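TRAP dicarboxylate transporter-DctP subunit (Desulfovibrio salexigens, PDB 4N6D) probably captures an organic acid solute in the periplasm and delivers it to a TRAP-type membrane transporter. Local coordinates at residues I308-W311 with K312-A316. Numbering follows the deposited sequence.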
loop_
_atom_site.group_PDB
_atom_site.type_symbol
_atom_site.label_atom_id
_atom_site.label_comp_id
_atom_site.label_asym_id
_atom_site.label_seq_id
_atom_site.Cartn_x
_atom_site.Cartn_y
_atom_site.Cartn_z
ATOM N N ILE A 308 9.063 13.493 -6.573
ATOM C CA ILE A 308 8.641 14.230 -5.396
ATOM C C ILE A 308 8.307 15.652 -5.820
ATOM O O ILE A 308 7.292 16.239 -5.407
ATOM C CB ILE A 308 9.756 14.282 -4.327
ATOM C CG1 ILE A 308 10.290 12.888 -4.007
ATOM C CG2 ILE A 308 9.246 14.998 -3.099
ATOM C CD1 ILE A 308 9.288 11.958 -3.568
ATOM N N GLU A 309 9.154 16.221 -6.676
ATOM C CA GLU A 309 8.909 17.592 -7.134
ATOM C C GLU A 309 7.596 17.702 -7.927
ATOM O O GLU A 309 6.873 18.684 -7.762
ATOM C CB GLU A 309 10.091 18.100 -7.952
ATOM C CG GLU A 309 11.418 18.079 -7.182
ATOM C CD GLU A 309 11.433 18.954 -5.932
ATOM O OE1 GLU A 309 10.646 19.904 -5.869
ATOM O OE2 GLU A 309 12.228 18.665 -4.996
ATOM N N ASP A 310 7.289 16.694 -8.750
ATOM C CA ASP A 310 6.017 16.620 -9.473
ATOM C C ASP A 310 4.872 16.592 -8.489
ATOM O O ASP A 310 3.880 17.313 -8.632
ATOM C CB ASP A 310 5.994 15.364 -10.344
ATOM C CG ASP A 310 4.656 15.124 -11.018
ATOM O OD1 ASP A 310 4.174 16.011 -11.764
ATOM O OD2 ASP A 310 4.092 14.037 -10.800
ATOM N N TRP A 311 4.996 15.763 -7.459
ATOM C CA TRP A 311 3.915 15.661 -6.490
ATOM C C TRP A 311 3.691 16.996 -5.781
ATOM O O TRP A 311 2.553 17.420 -5.579
ATOM C CB TRP A 311 4.176 14.529 -5.467
ATOM C CG TRP A 311 3.096 14.500 -4.431
ATOM C CD1 TRP A 311 1.904 13.838 -4.508
ATOM C CD2 TRP A 311 3.080 15.211 -3.200
ATOM N NE1 TRP A 311 1.152 14.097 -3.396
ATOM C CE2 TRP A 311 1.854 14.931 -2.567
ATOM C CE3 TRP A 311 3.995 16.043 -2.557
ATOM C CZ2 TRP A 311 1.511 15.475 -1.334
ATOM C CZ3 TRP A 311 3.659 16.577 -1.330
ATOM C CH2 TRP A 311 2.431 16.293 -0.728
ATOM N N LYS A 312 4.779 17.653 -5.402
ATOM C CA LYS A 312 4.670 18.959 -4.744
ATOM C C LYS A 312 3.965 19.994 -5.614
ATOM O O LYS A 312 3.201 20.791 -5.099
ATOM C CB LYS A 312 6.049 19.467 -4.336
ATOM C CG LYS A 312 6.682 18.743 -3.153
ATOM C CD LYS A 312 7.934 19.490 -2.664
ATOM C CE LYS A 312 9.013 19.536 -3.687
ATOM N NZ LYS A 312 10.239 20.134 -3.082
ATOM N N GLU A 313 4.242 20.022 -6.910
ATOM C CA GLU A 313 3.540 20.963 -7.799
ATOM C C GLU A 313 2.066 20.632 -7.891
ATOM O O GLU A 313 1.207 21.528 -7.927
ATOM C CB GLU A 313 4.143 20.967 -9.195
ATOM C CG GLU A 313 5.559 21.494 -9.229
ATOM C CD GLU A 313 5.679 22.790 -9.992
ATOM O OE1 GLU A 313 5.286 22.818 -11.171
ATOM O OE2 GLU A 313 6.193 23.770 -9.423
ATOM N N LYS A 314 1.761 19.346 -7.948
ATOM C CA LYS A 314 0.366 18.899 -7.966
ATOM C C LYS A 314 -0.374 19.267 -6.691
ATOM O O LYS A 314 -1.545 19.656 -6.737
ATOM C CB LYS A 314 0.317 17.394 -8.221
ATOM C CG LYS A 314 0.526 17.030 -9.688
ATOM C CD LYS A 314 0.899 15.564 -9.921
ATOM C CE LYS A 314 0.929 15.262 -11.423
ATOM N NZ LYS A 314 1.430 13.901 -11.744
ATOM N N ALA A 315 0.301 19.138 -5.558
ATOM C CA ALA A 315 -0.274 19.477 -4.278
ATOM C C ALA A 315 -0.548 20.968 -4.215
ATOM O O ALA A 315 -1.634 21.375 -3.840
ATOM C CB ALA A 315 0.679 19.075 -3.178
ATOM N N ALA A 316 0.433 21.771 -4.619
ATOM C CA ALA A 316 0.296 23.224 -4.626
ATOM C C ALA A 316 -0.893 23.667 -5.475
ATOM O O ALA A 316 -1.633 24.602 -5.114
ATOM C CB ALA A 316 1.575 23.875 -5.124
#
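Lys314 NZ meets Asp310 OD2 at 2.8 Å, an i to i+4 salt bridge that spans one helical turn and falls on the syn lone pair of OD2, the side facing the other carboxylate oxygen. With chi1 at 174°, the Asp310 carboxylate is swung beside its own carbonyl carbon, toward the following turn, where the extended Lys314 chain slants across to meet it. On another side of the same turn, Trp311 lays a face of its indole against Ala315: the methyl CB stands 4.1 Å from the centroid of the six-membered ring and 11° off its normal, which meets the geometry of a CH-pi contact. Lys312 and Glu309 lie side by side, and their ends form an i to i+3 salt bridge. The position of Glu309 OE1 is less sure in the model, so its detail is doubtful; the hydrogen bond from Lys312 NZ to Glu309 OE2, at 3.1 Å, is weak. All three pairs ride on helix 294-317 of this family 7 solute-binding protein, whose i to i+4 ladder includes Lys314 N to Asp310 O at 3.0 Å. Further out, Ser106 OG hydrogen-bonds Trp311 NE1, satisfying the one polar atom of the buried indole and limiting its rotation, while Val107, Leu110 and, from helix 322-337, Val325 and Leu326 pack against Trp311.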